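Local coordinates for protein hydrolase, haloacid dehalogenase-like family (Chlorobaculum tepidum, PDB 2HCF) that is probably a magnesium-dependent hydrolase of the haloacid dehalogenase superfamily, its physiological substrate not established, at residues 30-40 with 57-68; 112-121 with 136-144. All coordinates share one frame; numbering follows the deposited sequence.

Interaction 1: 30-40 with 57-68; sequences LIEVYGTEGST and VLSNVGLERAEI. With MG (magnesium ion), chain C.
Tyr34 reaches across from the last turn of helix 21-34 and fastens its hydroxyl to the carbonyl of Ile68: Tyr34 OH donates to Ile68 O over 2.6 Å, with the carbonyl oxygen lying at the edge of the ring, in its plane. With CG anti to the carbonyl carbon (chi1 -62°), the Tyr34 ring is laid across Leu58, whose CD1 sits over one face in a CH-pi contact, 3.6 Å from the ring's centroid. Val33 CG1 lies against the opposite face, so the ring is held between two aliphatic groups while its hydroxyl fixes the far end. Leu63 CD2 comes in obliquely, 3.8 Å from Tyr34 CD1. These residues probably belong to the helical cap inserted beside the Rossmann-like core, as in many HAD hydrolases, and here helix 21-34 is joined to helices 50-59 and 65-86; Tyr34 also touches Lys71 and Ala75 further along the last of these. Leu58 divides its branches, CD1 going to the tyrosine and CD2 to the methyl of Thr36. That methyl faces the leucine while Thr36 OG1, anti to its own nitrogen (chi1 -179°), turns back to accept from Gly38 N, an ST turn. Gly38 passes so near Val57 that a CB would collide with the carbonyl oxygen there. Val57 O accepts from Ser39 N at 3.0 Å. Asn60 ND2 in turn donates to Ser39 O at 2.7 Å, in the carbonyl plane. Val61 CG1 presses on Ser39 CB at 3.4 Å, a tight carbon pair. Leu30 CD1 meets Val57 CG2 at about a right angle between the side chains. Away from the 30-40 segment, Glu64 binds a magnesium ion through OE2 at 2.0 Å, together with four waters.

Interaction 2: 112-121 with 136-144; sequences LLGLLTGNFE and YFPFGAFAD
The carboxylate of Glu121 lies flat on the ring of Phe142, the two planes only 8° apart, with Glu121 CD 3.5 Å from Phe142 CE2. CG of the glutamate sits over the ring centre in a CH-pi contact. The extended chain of Glu121, with CG opposite the backbone nitrogen (chi1 -177°), carries the acid across the ring, and OE2 goes on to a salt bridge with Arg125. Thr117 CG2 approaches the ring obliquely, 3.4 Å from Phe142 CD1, and Leu115 CD1 reaches its edge. A serine in place of Phe142 would probably leave the Glu121 chain without the surface it lies on and open a gap beside Thr117 and Leu115. Leu115 also puts CD2 over the centre of the Phe137 ring, 3.6 Å from the centroid, while Tyr136 CB covers the opposite face. Gly114 gives way to the Phe139 ring: a CB here would run into CE1. The backbones join in parallel, Leu115 N giving to Phe139 O, Ala141 N to Leu115 O and Thr117 N to Ala141 O. Beyond the strands Ala143 N donates almost straight (176°) to Asn119 O, though from above the carbonyl plane. Asp144 OD1 uses its syn lone pair to take Glu121 N at 2.8 Å, at the start of helix 121-129; its OD2 pairs with Lys76. The buried carbonyl oxygen of Leu113 finds no polar partner; Pro138 CD lies 3.0 Å from Leu113 O. Thr117 OG1 accepts from Asn119 N in an ST turn, and Asn119 ND2 bonds to Asp12, a magnesium ligand. This is the beta-alpha-beta unit of a Rossmann-like HAD core, with a threonine just past the end of its first strand, where the family's second motif, a Ser or Thr, is expected beside the metal site.

Overall arrangement
From the N terminus, strand 5-9 and the short strand 16-18 lead into helix 21-34. Interaction 1 then closes a loop of 16 residues, part of it unmodelled, as the chain comes back, in the end of helix 50-59 and the start of 65-86, against the end of helix 21-34. Only after it has closed does the chain return through helix 65-86 to the parallel sheet, where interaction 2 closes around helix 121-129 and sets strand 140-141 as an outermost strand beside 111-116. The two follow in series, neither nested nor crossed. Their centres are 27 Å apart and they do not touch; helix 65-86 spans both, meeting Tyr34 in interaction 1 and Phe120 in interaction 2.

Interaction 1: 30-40 with 57-68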
loop_
_atom_site.group_PDB
_atom_site.type_symbol
_atom_site.label_atom_id
_atom_site.label_comp_id
_atom_site.label_asym_id
_atom_site.label_seq_id
_atom_site.Cartn_x
_atom_site.Cartn_y
_atom_site.Cartn_z
ATOM N N LEU A 30 0.251 -19.970 -6.114
ATOM C CA LEU A 30 -0.763 -20.286 -7.096
ATOM C C LEU A 30 -0.563 -21.662 -7.757
ATOM O O LEU A 30 -1.537 -22.365 -8.028
ATOM C CB LEU A 30 -0.828 -19.180 -8.163
ATOM C CG LEU A 30 -1.182 -17.796 -7.636
ATOM C CD1 LEU A 30 -1.262 -16.796 -8.766
ATOM C CD2 LEU A 30 -2.530 -17.795 -6.882
ATOM N N ILE A 31 0.681 -22.032 -8.052
ATOM C CA ILE A 31 0.957 -23.384 -8.558
ATOM C C ILE A 31 0.462 -24.428 -7.553
ATOM O O ILE A 31 -0.178 -25.420 -7.915
ATOM C CB ILE A 31 2.458 -23.600 -8.833
ATOM C CG1 ILE A 31 2.896 -22.800 -10.064
ATOM C CG2 ILE A 31 2.755 -25.097 -9.061
ATOM C CD1 ILE A 31 4.420 -22.633 -10.203
ATOM N N GLU A 32 0.744 -24.179 -6.280
ATOM C CA GLU A 32 0.329 -25.076 -5.224
ATOM C C GLU A 32 -1.182 -25.252 -5.119
ATOM O O GLU A 32 -1.653 -26.354 -4.865
ATOM C CB GLU A 32 0.884 -24.632 -3.877
ATOM C CG GLU A 32 0.527 -25.604 -2.780
ATOM C CD GLU A 32 1.255 -25.338 -1.460
ATOM O OE1 GLU A 32 2.318 -24.655 -1.466
ATOM O OE2 GLU A 32 0.736 -25.842 -0.418
ATOM N N VAL A 33 -1.938 -24.186 -5.333
ATOM C CA VAL A 33 -3.376 -24.201 -5.106
ATOM C C VAL A 33 -4.144 -24.503 -6.392
ATOM O O VAL A 33 -5.038 -25.342 -6.393
ATOM C CB VAL A 33 -3.830 -22.869 -4.500
ATOM C CG1 VAL A 33 -5.342 -22.734 -4.469
ATOM C CG2 VAL A 33 -3.247 -22.733 -3.060
ATOM N N TYR A 34 -3.792 -23.827 -7.480
ATOM C CA TYR A 34 -4.505 -23.994 -8.747
ATOM C C TYR A 34 -3.792 -24.881 -9.784
ATOM O O TYR A 34 -4.389 -25.231 -10.805
ATOM C CB TYR A 34 -4.742 -22.628 -9.393
ATOM C CG TYR A 34 -5.599 -21.678 -8.596
ATOM C CD1 TYR A 34 -6.988 -21.731 -8.667
ATOM C CD2 TYR A 34 -5.015 -20.705 -7.789
ATOM C CE1 TYR A 34 -7.775 -20.824 -7.948
ATOM C CE2 TYR A 34 -5.780 -19.812 -7.076
ATOM C CZ TYR A 34 -7.150 -19.868 -7.159
ATOM O OH TYR A 34 -7.887 -18.979 -6.425
ATOM N N GLY A 35 -2.519 -25.206 -9.551
ATOM C CA GLY A 35 -1.712 -25.929 -10.531
ATOM C C GLY A 35 -0.906 -25.054 -11.495
ATOM O O GLY A 35 0.011 -25.529 -12.142
ATOM N N THR A 36 -1.243 -23.774 -11.587
ATOM C CA THR A 36 -0.591 -22.856 -12.503
ATOM C C THR A 36 -0.311 -21.539 -11.792
ATOM O O THR A 36 -1.062 -21.145 -10.911
ATOM C CB THR A 36 -1.457 -22.593 -13.733
ATOM O OG1 THR A 36 -0.767 -21.706 -14.621
ATOM C CG2 THR A 36 -2.810 -22.002 -13.361
ATOM N N GLU A 37 0.780 -20.885 -12.182
ATOM C CA GLU A 37 1.069 -19.522 -11.729
ATOM C C GLU A 37 0.384 -18.484 -12.580
ATOM O O GLU A 37 0.510 -17.294 -12.332
ATOM C CB GLU A 37 2.582 -19.242 -11.693
ATOM C CG GLU A 37 3.327 -19.388 -13.029
ATOM C CD GLU A 37 4.774 -18.882 -12.950
ATOM O OE1 GLU A 37 4.991 -17.664 -13.131
ATOM O OE2 GLU A 37 5.694 -19.700 -12.721
ATOM N N GLY A 38 -0.377 -18.924 -13.571
ATOM C CA GLY A 38 -1.031 -18.008 -14.436
ATOM C C GLY A 38 -0.002 -17.413 -15.363
ATOM O O GLY A 38 1.034 -18.020 -15.632
ATOM N N SER A 39 -0.303 -16.226 -15.856
ATOM C CA SER A 39 0.512 -15.592 -16.864
ATOM C C SER A 39 0.249 -14.107 -16.867
ATOM O O SER A 39 -0.882 -13.673 -17.056
ATOM C CB SER A 39 0.186 -16.185 -18.258
ATOM O OG SER A 39 1.113 -15.773 -19.245
ATOM N N THR A 40 1.206 -13.314 -16.435
ATOM C CA THR A 40 1.771 -13.356 -15.073
ATOM C C THR A 40 2.631 -12.110 -14.998
ATOM O O THR A 40 2.260 -11.105 -15.617
ATOM C CB THR A 40 2.527 -14.647 -14.612
ATOM O OG1 THR A 40 3.166 -14.371 -13.346
ATOM C CG2 THR A 40 3.600 -15.149 -15.661
ATOM N N VAL A 57 -3.876 -12.621 -13.252
ATOM C CA VAL A 57 -2.918 -13.595 -13.800
ATOM C C VAL A 57 -3.534 -14.974 -14.096
ATOM O O VAL A 57 -3.099 -15.668 -15.032
ATOM C CB VAL A 57 -1.670 -13.720 -12.905
ATOM C CG1 VAL A 57 -1.056 -12.336 -12.670
ATOM C CG2 VAL A 57 -2.005 -14.387 -11.603
ATOM N N LEU A 58 -4.538 -15.364 -13.300
ATOM C CA LEU A 58 -5.283 -16.595 -13.515
ATOM C C LEU A 58 -6.291 -16.459 -14.631
ATOM O O LEU A 58 -6.436 -17.363 -15.467
ATOM C CB LEU A 58 -5.973 -17.063 -12.232
ATOM C CG LEU A 58 -4.980 -17.465 -11.120
ATOM C CD1 LEU A 58 -5.719 -17.854 -9.850
ATOM C CD2 LEU A 58 -4.076 -18.587 -11.580
ATOM N N SER A 59 -7.007 -15.349 -14.677
ATOM C CA SER A 59 -7.970 -15.192 -15.746
ATOM C C SER A 59 -7.264 -15.123 -17.136
ATOM O O SER A 59 -7.836 -15.550 -18.145
ATOM C CB SER A 59 -8.870 -13.990 -15.477
ATOM O OG SER A 59 -8.131 -12.802 -15.619
ATOM N N ASN A 60 -6.020 -14.619 -17.162
ATOM C CA ASN A 60 -5.174 -14.593 -18.371
ATOM C C ASN A 60 -4.940 -15.978 -18.976
ATOM O O ASN A 60 -4.809 -16.102 -20.198
ATOM C CB ASN A 60 -3.804 -13.945 -18.076
ATOM C CG ASN A 60 -3.854 -12.424 -18.002
ATOM O OD1 ASN A 60 -4.811 -11.798 -18.452
ATOM N ND2 ASN A 60 -2.783 -11.820 -17.461
ATOM N N VAL A 61 -4.878 -17.019 -18.143
ATOM C CA VAL A 61 -4.695 -18.359 -18.664
ATOM C C VAL A 61 -6.018 -19.132 -18.859
ATOM O O VAL A 61 -5.994 -20.308 -19.189
ATOM C CB VAL A 61 -3.655 -19.173 -17.851
ATOM C CG1 VAL A 61 -2.329 -18.496 -17.892
ATOM C CG2 VAL A 61 -4.097 -19.403 -16.425
ATOM N N GLY A 62 -7.153 -18.470 -18.674
ATOM C CA GLY A 62 -8.463 -19.030 -19.021
ATOM C C GLY A 62 -9.347 -19.503 -17.873
ATOM O O GLY A 62 -10.432 -20.018 -18.112
ATOM N N LEU A 63 -8.902 -19.344 -16.628
ATOM C CA LEU A 63 -9.744 -19.676 -15.467
ATOM C C LEU A 63 -10.935 -18.725 -15.337
ATOM O O LEU A 63 -10.780 -17.545 -15.518
ATOM C CB LEU A 63 -8.933 -19.627 -14.174
ATOM C CG LEU A 63 -8.101 -20.847 -13.780
ATOM C CD1 LEU A 63 -6.735 -20.848 -14.439
ATOM C CD2 LEU A 63 -7.942 -20.939 -12.259
ATOM N N GLU A 64 -12.126 -19.249 -15.049
ATOM C CA GLU A 64 -13.328 -18.395 -14.832
ATOM C C GLU A 64 -13.254 -17.739 -13.465
ATOM O O GLU A 64 -12.592 -18.270 -12.596
ATOM C CB GLU A 64 -14.633 -19.204 -14.950
ATOM C CG GLU A 64 -14.792 -19.954 -16.263
ATOM C CD GLU A 64 -14.761 -19.019 -17.469
ATOM O OE1 GLU A 64 -15.204 -17.848 -17.319
ATOM O OE2 GLU A 64 -14.284 -19.446 -18.557
ATOM N N ARG A 65 -13.913 -16.587 -13.277
ATOM C CA ARG A 65 -13.854 -15.881 -11.985
ATOM C C ARG A 65 -14.345 -16.763 -10.864
ATOM O O ARG A 65 -13.710 -16.843 -9.822
ATOM C CB ARG A 65 -14.628 -14.570 -11.992
ATOM C CG ARG A 65 -13.813 -13.398 -12.501
ATOM C CD ARG A 65 -14.540 -12.083 -12.281
ATOM N NE ARG A 65 -14.342 -11.606 -10.914
ATOM C CZ ARG A 65 -13.350 -10.808 -10.526
ATOM N NH1 ARG A 65 -12.443 -10.367 -11.405
ATOM N NH2 ARG A 65 -13.270 -10.433 -9.248
ATOM N N ALA A 66 -15.442 -17.467 -11.102
ATOM C CA ALA A 66 -16.010 -18.367 -10.090
ATOM C C ALA A 66 -15.022 -19.438 -9.692
ATOM O O ALA A 66 -14.982 -19.832 -8.546
ATOM C CB ALA A 66 -17.298 -19.021 -10.605
ATOM N N GLU A 67 -14.261 -19.938 -10.663
ATOM C CA GLU A 67 -13.220 -20.964 -10.394
ATOM C C GLU A 67 -12.060 -20.408 -9.548
ATOM O O GLU A 67 -11.543 -21.061 -8.628
ATOM C CB GLU A 67 -12.718 -21.512 -11.729
ATOM C CG GLU A 67 -11.650 -22.565 -11.644
ATOM C CD GLU A 67 -11.127 -22.995 -13.022
ATOM O OE1 GLU A 67 -11.595 -22.446 -14.062
ATOM O OE2 GLU A 67 -10.240 -23.885 -13.047
ATOM N N ILE A 68 -11.650 -19.190 -9.865
ATOM C CA ILE A 68 -10.627 -18.524 -9.080
ATOM C C ILE A 68 -11.155 -18.294 -7.659
ATOM O O ILE A 68 -10.478 -18.610 -6.692
ATOM C CB ILE A 68 -10.209 -17.196 -9.714
ATOM C CG1 ILE A 68 -9.594 -17.451 -11.096
ATOM C CG2 ILE A 68 -9.198 -16.443 -8.787
ATOM C CD1 ILE A 68 -9.651 -16.265 -12.011
HETATM MG MG MG C . -13.780 -18.539 -20.319
HETATM O O HOH W 1 -11.613 -18.613 -19.890
HETATM O O HOH W 2 -13.627 -17.711 -22.073
HETATM O O HOH W 3 -13.705 -20.690 -21.078
HETATM O O HOH W 4 -15.996 -18.736 -20.214
#

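Interaction 2: 112-121 with 136-144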
loop_
_atom_site.group_PDB
_atom_site.type_symbol
_atom_site.label_atom_id
_atom_site.label_comp_id
_atom_site.label_asym_id
_atom_site.label_seq_id
_atom_site.Cartn_x
_atom_site.Cartn_y
_atom_site.Cartn_z
ATOM N N LEU A 112 -2.673 11.102 13.068
ATOM C CA LEU A 112 -2.940 9.660 13.120
ATOM C C LEU A 112 -2.339 8.995 11.886
ATOM O O LEU A 112 -2.683 9.344 10.768
ATOM C CB LEU A 112 -4.431 9.367 13.172
ATOM C CG LEU A 112 -4.781 7.882 13.074
ATOM C CD1 LEU A 112 -4.197 7.077 14.228
ATOM C CD2 LEU A 112 -6.269 7.726 13.000
ATOM N N LEU A 113 -1.455 8.029 12.074
ATOM C CA LEU A 113 -0.866 7.335 10.909
ATOM C C LEU A 113 -1.627 6.048 10.620
ATOM O O LEU A 113 -1.991 5.325 11.548
ATOM C CB LEU A 113 0.592 6.987 11.131
ATOM C CG LEU A 113 1.656 8.075 10.977
ATOM C CD1 LEU A 113 2.932 7.511 11.555
ATOM C CD2 LEU A 113 1.858 8.446 9.544
ATOM N N GLY A 114 -1.881 5.786 9.336
ATOM C CA GLY A 114 -2.426 4.505 8.903
ATOM C C GLY A 114 -1.875 4.043 7.546
ATOM O O GLY A 114 -1.216 4.804 6.822
ATOM N N LEU A 115 -2.159 2.787 7.205
ATOM C CA LEU A 115 -1.727 2.208 5.963
ATOM C C LEU A 115 -2.907 2.171 5.044
ATOM O O LEU A 115 -4.010 1.911 5.504
ATOM C CB LEU A 115 -1.268 0.794 6.191
ATOM C CG LEU A 115 0.003 0.719 7.051
ATOM C CD1 LEU A 115 0.185 -0.668 7.511
ATOM C CD2 LEU A 115 1.236 1.162 6.235
ATOM N N LEU A 116 -2.677 2.416 3.762
ATOM C CA LEU A 116 -3.653 2.192 2.713
ATOM C C LEU A 116 -2.871 1.547 1.578
ATOM O O LEU A 116 -2.084 2.245 0.901
ATOM C CB LEU A 116 -4.283 3.505 2.234
ATOM C CG LEU A 116 -5.583 3.328 1.455
ATOM C CD1 LEU A 116 -6.387 4.599 1.439
ATOM C CD2 LEU A 116 -5.343 2.870 0.022
ATOM N N THR A 117 -3.040 0.221 1.427
ATOM C CA THR A 117 -2.127 -0.575 0.629
ATOM C C THR A 117 -2.765 -1.696 -0.167
ATOM O O THR A 117 -3.834 -2.196 0.199
ATOM C CB THR A 117 -1.022 -1.128 1.557
ATOM O OG1 THR A 117 -0.177 -2.019 0.841
ATOM C CG2 THR A 117 -1.622 -1.786 2.772
ATOM N N GLY A 118 -2.102 -2.079 -1.267
ATOM C CA GLY A 118 -2.534 -3.217 -2.098
ATOM C C GLY A 118 -2.130 -4.553 -1.495
ATOM O O GLY A 118 -2.568 -5.610 -1.955
ATOM N N ASN A 119 -1.254 -4.535 -0.491
ATOM C CA ASN A 119 -0.900 -5.758 0.221
ATOM C C ASN A 119 -2.070 -6.298 1.076
ATOM O O ASN A 119 -2.827 -5.519 1.675
ATOM C CB ASN A 119 0.290 -5.505 1.173
ATOM C CG ASN A 119 1.614 -5.287 0.451
ATOM O OD1 ASN A 119 2.296 -6.263 0.094
ATOM N ND2 ASN A 119 2.034 -4.009 0.318
ATOM N N PHE A 120 -2.201 -7.630 1.147
ATOM C CA PHE A 120 -2.921 -8.263 2.231
ATOM C C PHE A 120 -2.226 -7.769 3.504
ATOM O O PHE A 120 -1.013 -7.521 3.509
ATOM C CB PHE A 120 -2.844 -9.805 2.163
ATOM C CG PHE A 120 -3.497 -10.415 0.938
ATOM C CD1 PHE A 120 -4.841 -10.198 0.662
ATOM C CD2 PHE A 120 -2.775 -11.256 0.095
ATOM C CE1 PHE A 120 -5.448 -10.774 -0.480
ATOM C CE2 PHE A 120 -3.373 -11.832 -1.013
ATOM C CZ PHE A 120 -4.708 -11.580 -1.306
ATOM N N GLU A 121 -2.988 -7.583 4.574
ATOM C CA GLU A 121 -2.428 -7.059 5.814
ATOM C C GLU A 121 -1.285 -7.899 6.337
ATOM O O GLU A 121 -0.285 -7.337 6.777
ATOM C CB GLU A 121 -3.470 -6.954 6.929
ATOM C CG GLU A 121 -2.914 -6.328 8.230
ATOM C CD GLU A 121 -3.998 -5.926 9.271
ATOM O OE1 GLU A 121 -5.205 -6.222 9.084
ATOM O OE2 GLU A 121 -3.630 -5.282 10.265
ATOM N N TYR A 136 4.801 1.849 13.700
ATOM C CA TYR A 136 4.242 3.173 13.453
ATOM C C TYR A 136 2.753 3.173 13.044
ATOM O O TYR A 136 2.095 4.214 13.089
ATOM C CB TYR A 136 5.006 3.883 12.326
ATOM C CG TYR A 136 6.422 4.224 12.638
ATOM C CD1 TYR A 136 6.738 5.257 13.525
ATOM C CD2 TYR A 136 7.472 3.511 12.055
ATOM C CE1 TYR A 136 8.061 5.552 13.817
ATOM C CE2 TYR A 136 8.780 3.812 12.334
ATOM C CZ TYR A 136 9.073 4.823 13.202
ATOM O OH TYR A 136 10.397 5.076 13.475
ATOM N N PHE A 137 2.231 2.041 12.605
ATOM C CA PHE A 137 0.926 2.013 11.940
ATOM C C PHE A 137 -0.140 1.214 12.730
ATOM O O PHE A 137 -0.214 -0.012 12.633
ATOM C CB PHE A 137 1.088 1.437 10.552
ATOM C CG PHE A 137 2.010 2.233 9.680
ATOM C CD1 PHE A 137 1.571 3.405 9.080
ATOM C CD2 PHE A 137 3.317 1.814 9.463
ATOM C CE1 PHE A 137 2.416 4.143 8.273
ATOM C CE2 PHE A 137 4.177 2.541 8.663
ATOM C CZ PHE A 137 3.718 3.713 8.047
ATOM N N PRO A 138 -0.982 1.916 13.508
ATOM C CA PRO A 138 -1.954 1.247 14.355
ATOM C C PRO A 138 -3.153 0.631 13.624
ATOM O O PRO A 138 -3.871 -0.154 14.222
ATOM C CB PRO A 138 -2.393 2.379 15.310
ATOM C CG PRO A 138 -2.274 3.597 14.494
ATOM C CD PRO A 138 -1.084 3.380 13.607
ATOM N N PHE A 139 -3.394 0.996 12.355
ATOM C CA PHE A 139 -4.528 0.463 11.615
ATOM C C PHE A 139 -4.281 0.687 10.143
ATOM O O PHE A 139 -3.308 1.356 9.778
ATOM C CB PHE A 139 -5.844 1.176 12.020
ATOM C CG PHE A 139 -6.046 2.497 11.344
ATOM C CD1 PHE A 139 -5.241 3.559 11.644
ATOM C CD2 PHE A 139 -7.004 2.657 10.355
ATOM C CE1 PHE A 139 -5.386 4.768 11.003
ATOM C CE2 PHE A 139 -7.146 3.869 9.708
ATOM C CZ PHE A 139 -6.359 4.911 10.026
ATOM N N GLY A 140 -5.178 0.200 9.278
ATOM C CA GLY A 140 -5.108 0.565 7.868
ATOM C C GLY A 140 -6.275 0.004 7.077
ATOM O O GLY A 140 -7.210 -0.543 7.675
ATOM N N ALA A 141 -6.287 0.226 5.754
ATOM C CA ALA A 141 -7.112 -0.528 4.874
ATOM C C ALA A 141 -6.187 -1.295 3.924
ATOM O O ALA A 141 -5.140 -0.758 3.479
ATOM C CB ALA A 141 -8.062 0.377 4.103
ATOM N N PHE A 142 -6.572 -2.545 3.632
ATOM C CA PHE A 142 -5.717 -3.539 2.966
ATOM C C PHE A 142 -6.445 -4.342 1.885
ATOM O O PHE A 142 -7.675 -4.205 1.674
ATOM C CB PHE A 142 -5.158 -4.510 4.004
ATOM C CG PHE A 142 -4.541 -3.852 5.209
ATOM C CD1 PHE A 142 -3.193 -3.548 5.228
ATOM C CD2 PHE A 142 -5.304 -3.578 6.349
ATOM C CE1 PHE A 142 -2.607 -2.939 6.370
ATOM C CE2 PHE A 142 -4.710 -2.979 7.502
ATOM C CZ PHE A 142 -3.376 -2.647 7.477
ATOM N N ALA A 143 -5.705 -5.220 1.198
ATOM C CA ALA A 143 -6.308 -6.088 0.164
ATOM C C ALA A 143 -7.300 -7.099 0.741
ATOM O O ALA A 143 -8.095 -7.688 0.008
ATOM C CB ALA A 143 -5.252 -6.807 -0.659
ATOM N N ASP A 144 -7.267 -7.306 2.047
ATOM C CA ASP A 144 -8.327 -8.093 2.681
ATOM C C ASP A 144 -9.697 -7.437 2.549
ATOM O O ASP A 144 -10.725 -8.106 2.635
ATOM C CB ASP A 144 -7.998 -8.333 4.131
ATOM C CG ASP A 144 -6.541 -8.671 4.328
ATOM O OD1 ASP A 144 -5.745 -7.728 4.269
ATOM O OD2 ASP A 144 -6.183 -9.852 4.527
#